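Local coordinates for protein 3-polyprenyl-4-hydroxybenzoate decarboxylase and related decarboxylases (Pelotomaculum thermopropionicum, PDB 6H6X) that binds prenylated FMN as a UbiD-class decarboxylase, HmfF, that can also carboxylate 2-furoic acid to 2,5-furandicarboxylic acid, at residues B[151-156]-B[161-166]; B[124-129]-B[262-267]; B[66-71]-B[76-81]. The protein carries 8 engineered substitutions. All coordinates share one frame; numbering follows the deposited sequence.

Contact 1: residues B[151-156]-B[161-166]. With 4LU (1-deoxy-5-O-phosphono-1-(3,3,4,5-tetramethyl-9,11-dioxo-2,3,8,9,10,11-hexahydro-7H-quinolino[1,8-fg]pteridin-12-ium-7-y l)-D-ribitol), chain I.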
loop_
_atom_site.group_PDB
_atom_site.type_symbol
_atom_site.label_atom_id
_atom_site.label_comp_id
_atom_site.label_asym_id
_atom_site.label_seq_id
_atom_site.Cartn_x
_atom_site.Cartn_y
_atom_site.Cartn_z
ATOM N N HIS B 151 -11.181 26.528 9.783
ATOM C CA HIS B 151 -12.603 26.246 9.441
ATOM C C HIS B 151 -12.793 26.476 7.959
ATOM O O HIS B 151 -12.210 27.415 7.376
ATOM C CB HIS B 151 -13.549 27.158 10.251
ATOM C CG HIS B 151 -13.330 27.037 11.720
ATOM N ND1 HIS B 151 -14.057 26.178 12.510
ATOM C CD2 HIS B 151 -12.371 27.560 12.519
ATOM C CE1 HIS B 151 -13.579 26.208 13.746
ATOM N NE2 HIS B 151 -12.547 27.029 13.773
ATOM N N ARG B 152 -13.563 25.596 7.317
ATOM C CA ARG B 152 -13.997 25.870 5.963
ATOM C C ARG B 152 -14.935 27.084 5.970
ATOM O O ARG B 152 -15.737 27.253 6.883
ATOM C CB ARG B 152 -14.643 24.653 5.333
ATOM C CG ARG B 152 -16.038 24.342 5.820
ATOM C CD ARG B 152 -16.515 23.016 5.261
ATOM N NE ARG B 152 -17.946 22.842 5.500
ATOM C CZ ARG B 152 -18.578 21.697 5.774
ATOM N NH1 ARG B 152 -17.936 20.523 5.886
ATOM N NH2 ARG B 152 -19.889 21.737 5.961
ATOM N N LEU B 153 -14.765 27.948 4.982
ATOM C CA LEU B 153 -15.556 29.142 4.852
ATOM C C LEU B 153 -16.163 29.161 3.441
ATOM O O LEU B 153 -15.451 29.162 2.439
ATOM C CB LEU B 153 -14.670 30.356 5.069
ATOM C CG LEU B 153 -14.023 30.364 6.439
ATOM C CD1 LEU B 153 -12.702 31.058 6.417
ATOM C CD2 LEU B 153 -14.953 31.027 7.416
ATOM N N GLN B 154 -17.483 29.093 3.360
ATOM C CA GLN B 154 -18.175 29.161 2.080
ATOM C C GLN B 154 -18.316 30.625 1.688
ATOM O O GLN B 154 -18.791 31.440 2.472
ATOM C CB GLN B 154 -19.570 28.507 2.163
ATOM C CG GLN B 154 -20.219 28.299 0.780
ATOM C CD GLN B 154 -21.630 27.768 0.840
ATOM O OE1 GLN B 154 -22.033 27.109 1.809
ATOM N NE2 GLN B 154 -22.390 28.040 -0.222
ATOM N N VAL B 155 -17.910 30.970 0.484
ATOM C CA VAL B 155 -18.111 32.323 -0.007
ATOM C C VAL B 155 -19.569 32.417 -0.445
ATOM O O VAL B 155 -19.962 31.794 -1.417
ATOM C CB VAL B 155 -17.167 32.638 -1.164
ATOM C CG1 VAL B 155 -17.341 34.086 -1.643
ATOM C CG2 VAL B 155 -15.744 32.385 -0.732
ATOM N N THR B 156 -20.380 33.127 0.329
ATOM C CA THR B 156 -21.810 33.245 0.046
ATOM C C THR B 156 -22.228 34.635 -0.498
ATOM O O THR B 156 -23.328 34.774 -1.005
ATOM C CB THR B 156 -22.643 32.921 1.284
ATOM O OG1 THR B 156 -22.286 33.821 2.321
ATOM C CG2 THR B 156 -22.418 31.475 1.755
ATOM N N LEU B 161 -19.441 35.132 4.561
ATOM C CA LEU B 161 -18.956 33.761 4.545
ATOM C C LEU B 161 -19.770 32.904 5.468
ATOM O O LEU B 161 -20.085 33.341 6.562
ATOM C CB LEU B 161 -17.512 33.705 5.061
ATOM C CG LEU B 161 -16.488 34.519 4.306
ATOM C CD1 LEU B 161 -15.214 34.501 5.137
ATOM C CD2 LEU B 161 -16.246 33.952 2.944
ATOM N N GLY B 162 -20.058 31.674 5.062
ATOM C CA GLY B 162 -20.645 30.656 5.959
ATOM C C GLY B 162 -19.527 29.828 6.565
ATOM O O GLY B 162 -18.537 29.516 5.923
ATOM N N ILE B 163 -19.688 29.432 7.800
ATOM C CA ILE B 163 -18.610 28.800 8.525
ATOM C C ILE B 163 -19.154 27.582 9.264
ATOM O O ILE B 163 -20.153 27.652 9.927
ATOM C CB ILE B 163 -17.912 29.810 9.473
ATOM C CG1 ILE B 163 -16.721 29.142 10.162
ATOM C CG2 ILE B 163 -18.879 30.357 10.507
ATOM C CD1 ILE B 163 -15.992 30.040 11.141
ATOM N N LEU B 164 -18.482 26.462 9.095
ATOM C CA LEU B 164 -18.692 25.280 9.911
ATOM C C LEU B 164 -17.852 25.416 11.166
ATOM O O LEU B 164 -16.634 25.507 11.071
ATOM C CB LEU B 164 -18.309 24.024 9.131
ATOM C CG LEU B 164 -18.201 22.765 10.002
ATOM C CD1 LEU B 164 -19.557 22.404 10.571
ATOM C CD2 LEU B 164 -17.614 21.593 9.229
ATOM N N ILE B 165 -18.488 25.473 12.331
ATOM C CA ILE B 165 -17.787 25.464 13.606
ATOM C C ILE B 165 -18.179 24.204 14.399
ATOM O O ILE B 165 -19.295 24.101 14.901
ATOM C CB ILE B 165 -18.091 26.742 14.444
ATOM C CG1 ILE B 165 -18.011 28.008 13.594
ATOM C CG2 ILE B 165 -17.140 26.878 15.637
ATOM C CD1 ILE B 165 -18.292 29.269 14.388
ATOM N N LEU B 166 -17.255 23.267 14.539
ATOM C CA LEU B 166 -17.472 22.091 15.392
ATOM C C LEU B 166 -17.430 22.515 16.878
ATOM O O LEU B 166 -16.870 23.568 17.199
ATOM C CB LEU B 166 -16.423 21.012 15.092
ATOM C CG LEU B 166 -16.429 20.518 13.635
ATOM C CD1 LEU B 166 -15.217 19.619 13.343
ATOM C CD2 LEU B 166 -17.740 19.829 13.285
HETATM C C9 4LU I . -8.676 21.522 9.838
HETATM C C8 4LU I . -7.911 21.587 8.635
HETATM C C7 4LU I . -8.498 21.777 7.379
HETATM C C10 4LU I . -12.215 21.948 11.034
HETATM C C6 4LU I . -10.010 21.665 7.285
HETATM N N3 4LU I . -14.681 23.253 11.096
HETATM C C2 4LU I . -14.063 22.890 12.265
HETATM C C13 4LU I . -10.348 21.697 4.582
HETATM C C5 4LU I . -10.858 21.875 5.998
HETATM C C1 4LU I . -12.871 21.472 7.355
HETATM O O2 4LU I . -14.617 23.160 13.376
HETATM N N1 4LU I . -12.850 22.261 12.231
HETATM C C4 4LU I . -14.140 22.995 9.868
HETATM O O4 4LU I . -14.731 23.361 8.819
HETATM C C4A 4LU I . -12.814 22.286 9.798
HETATM N N5 4LU I . -12.150 22.007 8.558
HETATM C C3 4LU I . -12.336 21.828 6.172
HETATM C C12 4LU I . -10.852 23.431 5.951
HETATM C C5A 4LU I . -10.749 21.768 8.547
HETATM C C7M 4LU I . -7.637 21.830 6.118
HETATM C C8M 4LU I . -6.420 21.505 8.826
HETATM C C9A 4LU I . -10.086 21.561 9.865
HETATM N N10 4LU I . -10.937 21.331 11.012
HETATM C "C1'" 4LU I . -10.380 20.942 12.307
HETATM C "C2'" 4LU I . -9.935 22.073 13.262
HETATM O "O2'" 4LU I . -9.198 23.115 12.614
HETATM C "C3'" 4LU I . -9.024 21.456 14.312
HETATM O "O3'" 4LU I . -9.653 20.297 14.865
HETATM C "C4'" 4LU I . -8.625 22.465 15.393
HETATM O "O4'" 4LU I . -7.432 22.090 16.147
HETATM C "C5'" 4LU I . -9.696 22.775 16.425
HETATM O "O5'" 4LU I . -8.994 23.723 17.256
HETATM P P 4LU I . -9.460 24.101 18.767
HETATM O O2P 4LU I . -8.600 25.296 19.215
HETATM O O3P 4LU I . -10.948 24.540 18.649
HETATM O O1P 4LU I . -9.174 22.835 19.577
#

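Contact 2: residues B[124-129]-B[262-267]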
loop_
_atom_site.group_PDB
_atom_site.type_symbol
_atom_site.label_atom_id
_atom_site.label_comp_id
_atom_site.label_asym_id
_atom_site.label_seq_id
_atom_site.Cartn_x
_atom_site.Cartn_y
_atom_site.Cartn_z
ATOM N N ALA B 124 -16.990 18.140 -6.910
ATOM C CA ALA B 124 -18.295 18.148 -7.632
ATOM C C ALA B 124 -19.478 18.568 -6.798
ATOM O O ALA B 124 -20.194 19.491 -7.158
ATOM C CB ALA B 124 -18.578 16.755 -8.208
ATOM N N GLY B 125 -19.693 17.903 -5.673
ATOM C CA GLY B 125 -20.822 18.263 -4.794
ATOM C C GLY B 125 -20.750 19.574 -3.996
ATOM O O GLY B 125 -21.664 19.856 -3.238
ATOM N N ASP B 126 -19.668 20.351 -4.117
ATOM C CA ASP B 126 -19.469 21.544 -3.261
ATOM C C ASP B 126 -20.469 22.664 -3.606
ATOM O O ASP B 126 -20.689 22.946 -4.781
ATOM C CB ASP B 126 -18.027 22.113 -3.394
ATOM C CG ASP B 126 -16.942 21.252 -2.697
ATOM O OD1 ASP B 126 -17.216 20.217 -2.036
ATOM O OD2 ASP B 126 -15.781 21.661 -2.810
ATOM N N ALA B 127 -21.015 23.323 -2.584
ATOM C CA ALA B 127 -21.972 24.419 -2.780
ATOM C C ALA B 127 -21.458 25.657 -3.516
ATOM O O ALA B 127 -22.243 26.393 -4.092
ATOM C CB ALA B 127 -22.526 24.849 -1.445
ATOM N N GLY B 128 -20.154 25.896 -3.472
ATOM C CA GLY B 128 -19.549 26.994 -4.207
ATOM C C GLY B 128 -18.061 27.071 -3.862
ATOM O O GLY B 128 -17.479 26.094 -3.391
ATOM N N PRO B 129 -17.439 28.234 -4.072
ATOM C CA PRO B 129 -16.041 28.407 -3.700
ATOM C C PRO B 129 -15.854 28.349 -2.180
ATOM O O PRO B 129 -16.713 28.822 -1.439
ATOM C CB PRO B 129 -15.714 29.790 -4.217
ATOM C CG PRO B 129 -16.780 30.115 -5.222
ATOM C CD PRO B 129 -18.001 29.465 -4.648
ATOM N N ARG B 262 -13.277 11.634 2.494
ATOM C CA ARG B 262 -13.682 11.417 1.078
ATOM C C ARG B 262 -15.222 11.190 0.956
ATOM O O ARG B 262 -15.700 10.456 0.069
ATOM C CB ARG B 262 -12.848 10.295 0.363
ATOM C CG ARG B 262 -11.323 10.444 0.426
ATOM C CD ARG B 262 -10.484 9.220 -0.014
ATOM N NE ARG B 262 -9.293 9.024 0.869
ATOM C CZ ARG B 262 -8.317 8.106 0.729
ATOM N NH1 ARG B 262 -8.305 7.244 -0.311
ATOM N NH2 ARG B 262 -7.326 8.061 1.648
ATOM N N TYR B 263 -15.977 11.809 1.867
ATOM C CA TYR B 263 -17.451 11.944 1.768
ATOM C C TYR B 263 -17.880 13.389 1.917
ATOM O O TYR B 263 -17.146 14.228 2.470
ATOM C CB TYR B 263 -18.192 11.152 2.857
ATOM C CG TYR B 263 -17.872 9.691 2.829
ATOM C CD1 TYR B 263 -18.360 8.874 1.803
ATOM C CD2 TYR B 263 -17.062 9.116 3.825
ATOM C CE1 TYR B 263 -18.065 7.512 1.775
ATOM C CE2 TYR B 263 -16.733 7.771 3.797
ATOM C CZ TYR B 263 -17.247 6.956 2.785
ATOM O OH TYR B 263 -16.929 5.610 2.761
ATOM N N TYR B 264 -19.100 13.646 1.476
ATOM C CA TYR B 264 -19.681 14.960 1.598
ATOM C C TYR B 264 -20.125 15.226 3.034
ATOM O O TYR B 264 -20.736 14.359 3.670
ATOM C CB TYR B 264 -20.779 15.160 0.543
ATOM C CG TYR B 264 -20.134 15.319 -0.835
ATOM C CD1 TYR B 264 -19.442 16.511 -1.172
ATOM C CD2 TYR B 264 -20.142 14.276 -1.777
ATOM C CE1 TYR B 264 -18.819 16.673 -2.409
ATOM C CE2 TYR B 264 -19.510 14.428 -3.018
ATOM C CZ TYR B 264 -18.849 15.631 -3.337
ATOM O OH TYR B 264 -18.221 15.768 -4.569
ATOM N N GLY B 265 -19.721 16.394 3.554
ATOM C CA GLY B 265 -20.357 17.022 4.716
ATOM C C GLY B 265 -21.707 17.601 4.276
ATOM O O GLY B 265 -21.754 18.390 3.321
ATOM N N PRO B 266 -22.817 17.195 4.942
ATOM C CA PRO B 266 -24.133 17.682 4.502
ATOM C C PRO B 266 -24.385 19.185 4.786
ATOM O O PRO B 266 -23.784 19.776 5.719
ATOM C CB PRO B 266 -25.124 16.779 5.268
ATOM C CG PRO B 266 -24.368 16.271 6.458
ATOM C CD PRO B 266 -22.930 16.178 6.013
ATOM N N ALA B 267 -25.245 19.771 3.949
ATOM C CA ALA B 267 -25.737 21.141 4.109
ATOM C C ALA B 267 -26.614 21.292 5.359
ATOM O O ALA B 267 -27.383 20.380 5.690
ATOM C CB ALA B 267 -26.527 21.548 2.873
#

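Contact 3: residues B[66-71]-B[76-81]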
loop_
_atom_site.group_PDB
_atom_site.type_symbol
_atom_site.label_atom_id
_atom_site.label_comp_id
_atom_site.label_asym_id
_atom_site.label_seq_id
_atom_site.Cartn_x
_atom_site.Cartn_y
_atom_site.Cartn_z
ATOM N N LEU B 66 8.948 16.855 4.756
ATOM C CA LEU B 66 8.681 18.287 4.670
ATOM C C LEU B 66 8.121 18.875 5.918
ATOM O O LEU B 66 8.564 19.935 6.315
ATOM C CB LEU B 66 7.815 18.622 3.474
ATOM C CG LEU B 66 8.567 18.329 2.177
ATOM C CD1 LEU B 66 7.651 18.524 1.001
ATOM C CD2 LEU B 66 9.794 19.207 2.054
ATOM N N PHE B 67 7.203 18.213 6.613
ATOM C CA PHE B 67 6.753 18.801 7.869
ATOM C C PHE B 67 7.853 18.827 8.899
ATOM O O PHE B 67 7.896 19.724 9.734
ATOM C CB PHE B 67 5.504 18.089 8.430
ATOM C CG PHE B 67 4.222 18.510 7.759
ATOM C CD1 PHE B 67 3.599 19.684 8.127
ATOM C CD2 PHE B 67 3.651 17.738 6.794
ATOM C CE1 PHE B 67 2.420 20.088 7.514
ATOM C CE2 PHE B 67 2.451 18.122 6.184
ATOM C CZ PHE B 67 1.835 19.296 6.545
ATOM N N ALA B 68 8.731 17.834 8.884
ATOM C CA ALA B 68 9.914 17.860 9.797
ATOM C C ALA B 68 10.823 19.040 9.457
ATOM O O ALA B 68 11.162 19.825 10.326
ATOM C CB ALA B 68 10.705 16.594 9.738
ATOM N N ALA B 69 11.172 19.187 8.200
ATOM C CA ALA B 69 11.878 20.402 7.731
ATOM C C ALA B 69 11.192 21.718 8.179
ATOM O O ALA B 69 11.853 22.622 8.708
ATOM C CB ALA B 69 12.019 20.371 6.237
ATOM N N ALA B 70 9.863 21.799 8.050
ATOM C CA ALA B 70 9.137 22.992 8.494
ATOM C C ALA B 70 9.319 23.283 9.951
ATOM O O ALA B 70 9.156 24.397 10.379
ATOM C CB ALA B 70 7.647 22.890 8.178
ATOM N N MET B 71 9.589 22.277 10.746
ATOM C CA MET B 71 9.791 22.442 12.170
ATOM C C MET B 71 11.290 22.489 12.531
ATOM O O MET B 71 11.608 22.504 13.734
ATOM C CB MET B 71 9.130 21.259 12.918
ATOM C CG MET B 71 7.664 21.451 13.276
ATOM S SD MET B 71 7.028 19.924 14.019
ATOM C CE MET B 71 6.791 19.010 12.541
ATOM N N GLU B 76 12.687 11.823 12.806
ATOM C CA GLU B 76 12.816 11.074 14.048
ATOM C C GLU B 76 12.409 11.892 15.248
ATOM O O GLU B 76 11.904 11.328 16.202
ATOM C CB GLU B 76 14.257 10.558 14.261
ATOM C CG GLU B 76 14.693 9.424 13.321
ATOM C CD GLU B 76 15.092 9.878 11.905
ATOM O OE1 GLU B 76 15.549 11.037 11.734
ATOM O OE2 GLU B 76 14.942 9.070 10.942
ATOM N N GLY B 77 12.618 13.205 15.221
ATOM C CA GLY B 77 12.316 14.044 16.399
ATOM C C GLY B 77 11.024 14.863 16.322
ATOM O O GLY B 77 10.648 15.526 17.291
ATOM N N MET B 78 10.361 14.818 15.170
ATOM C CA MET B 78 9.157 15.635 14.862
ATOM C C MET B 78 8.108 15.579 15.949
ATOM O O MET B 78 7.681 16.641 16.474
ATOM C CB MET B 78 8.600 15.143 13.525
ATOM C CG MET B 78 7.243 15.696 13.076
ATOM S SD MET B 78 6.947 15.484 11.303
ATOM C CE MET B 78 7.488 13.783 11.198
ATOM N N LEU B 79 7.714 14.371 16.360
ATOM C CA LEU B 79 6.604 14.267 17.287
ATOM C C LEU B 79 6.916 14.852 18.648
ATOM O O LEU B 79 6.047 15.494 19.289
ATOM C CB LEU B 79 6.078 12.838 17.389
ATOM C CG LEU B 79 5.616 12.189 16.065
ATOM C CD1 LEU B 79 5.152 10.752 16.275
ATOM C CD2 LEU B 79 4.525 13.017 15.368
ATOM N N GLU B 80 8.154 14.624 19.089
ATOM C CA GLU B 80 8.622 15.132 20.384
ATOM C C GLU B 80 8.817 16.634 20.275
ATOM O O GLU B 80 8.417 17.365 21.165
ATOM C CB GLU B 80 9.931 14.440 20.863
ATOM C CG GLU B 80 9.731 13.005 21.421
ATOM C CD GLU B 80 9.965 11.877 20.384
ATOM O OE1 GLU B 80 10.228 10.730 20.797
ATOM O OE2 GLU B 80 9.933 12.114 19.136
ATOM N N LYS B 81 9.371 17.129 19.171
ATOM C CA LYS B 81 9.446 18.596 19.022
ATOM C C LYS B 81 8.054 19.248 19.091
ATOM O O LYS B 81 7.878 20.267 19.748
ATOM C CB LYS B 81 10.195 19.028 17.759
ATOM C CG LYS B 81 10.922 20.356 17.981
ATOM C CD LYS B 81 11.032 21.251 16.751
ATOM C CE LYS B 81 12.030 22.393 16.953
ATOM N NZ LYS B 81 11.755 23.144 18.208
#

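Contact 1: residues B[151-156]-B[161-166]
L153 to V155 pair antiparallel with L161 to I163, the strand axes 4.4 Å apart at closest approach and their directions 151° apart. Q154 and G162 form a hydrogen-bonded pair of this beta hairpin, with Q154 N 2.8 Å from G162 O and G162 N 2.9 Å from Q154 O; L153 with I163 and V155 with L161 are the non-hydrogen-bonded pairs on either side. L153, V155, L161 and I163 share one face of the sheet, where L153 CD2 lies alongside I163 CG1 at 3.8 Å. Past the paired residues the two chains bind the pyrimidine edge of the flavin. H151 ND1 donates to L164 O over 3.0 Å, the acceptor lying near the ring plane, and the same carbonyl takes N3 of the prenylated flavin, so two donors grip it. The edge is completed by R152 N to O4 and L166 N to O2, each 2.9 Å and 166°. The chi1 of H151, -56°, sets CG beside its backbone N and turns the ring to L164, while NE2 bonds to S149 OG. With an alanine in place of H151, L164 O would probably keep the flavin N3 but lose its second donor, and S149 OG would lose its ring partner. L164 CD2 sits over the guanidinium face of R152, 3.5 Å above its plane, and that group forms salt bridges to E254 and E259. L153 bonds to I131 of strand 130-139 and V155 to P129 just before it, strand 264-280 flanks L161 and I163, and helix 169-179 packs on H151 and I165.

Contact 2: residues B[124-129]-B[262-267]
Y264, where strand 264-280 of the antiparallel sheet in the Rift-related domain begins, reaches across to G125 in the loop that leads into strand 130-139. One hydrogen bond defines the meeting: G125 N donates to Y264 OH over 2.8 Å, nearly straight at 166°. The phenol oxygen is therefore an acceptor here. The ring follows its hydroxyl closely onto the loop backbone, with CE1 3.5 Å from G125 CA and CZ 3.4 Å from G125 N. A CB on G125 would point at the ring and come within 2.6 Å of Y264 CE1, so the close approach depends on the absence of a side chain. On the same loop, D126 OD1 lies at the ring edge, near its plane and 3.9 Å from CE1, and the carboxylate stands almost perpendicular (88°) to the ring. That carboxylate is held by backbone N-H groups: OD1 takes G258 N and OD2 takes H123 N, which fixes the acid beside the tyrosine. A124 contributes more lightly, its CB 3.8 Å from Y264 OH. The second subunit also reaches this surface site, with its P436 on A124 and its S434 on Y264, while R262 makes a salt bridge to E376 of that subunit. Such side-chain-to-backbone pinning of a connecting loop joins two sequence-distant parts of the Rift-related domain, the FMN-binding split beta-barrel fold of UbiD enzymes, at a face turned to the dimer partner.

Contact 3: residues B[66-71]-B[76-81]
M71 and M78 make the tight part of this contact, their chains crossing at about a right angle. The end methyl of M71, CE, presses to 3.4 Å from M78 CG, closer than ordinary carbon-carbon contact, and lies 3.7 Å from M78 SD. M78 runs out from its helix with CG opposite the backbone N (chi1 172°), and the chain stays extended through chi2, which carries SD across to the first helix; the bend at chi3 turns only the end methyl. There SD meets F67 CB at 4.1 Å and stands 3.8 Å from A68 N. This is a small apolar patch on buried residues, and the F67 ring turns from it onto L298, L299 and I302 of helix 294-315. The two segments belong to consecutive helices, 64-70 and 75-87, in a helix-loop-helix of the N-terminal domain; the CA atoms of A68 and M78, 5.6 Å apart, mark their nearest backbones. M71 N bonds to A68 O where the first helix gives way to the connection. The looser side lies towards K81. Its aliphatic chain passes M71 O, with CE 3.2 Å away, and M71 CB is 4.3 Å from K81 CD. NZ, however, is 4.5 Å from M71 O, so the approach is made by methylene carbons and not by the ammonium. Further round the second helix, on its exposed side, E80 turns from the methionines to a salt bridge with R313.

Contact 3 comes first along the chain, in the N-terminal domain; residues 124-129 follow, then the hairpin of contact 1, and 262-267 last, so contact 1 falls between the two halves of contact 2. Contacts 1 and 2 belong to the Rift-related domain, with centres 12 Å apart, and reach one antiparallel sheet in which strands 160-163 and 264-280 are neighbours. They meet directly at V155 N and P129 O, 3.1 Å apart, a probable hydrogen bond. The flavin-binding hairpin and the subunit-facing loop are thus directly joined. Contact 3, helix packing across the chain's centre, lies apart, its nearest atoms about 15 Å from either and its centre about 30 Å from contact 1 and 32 Å from contact 2.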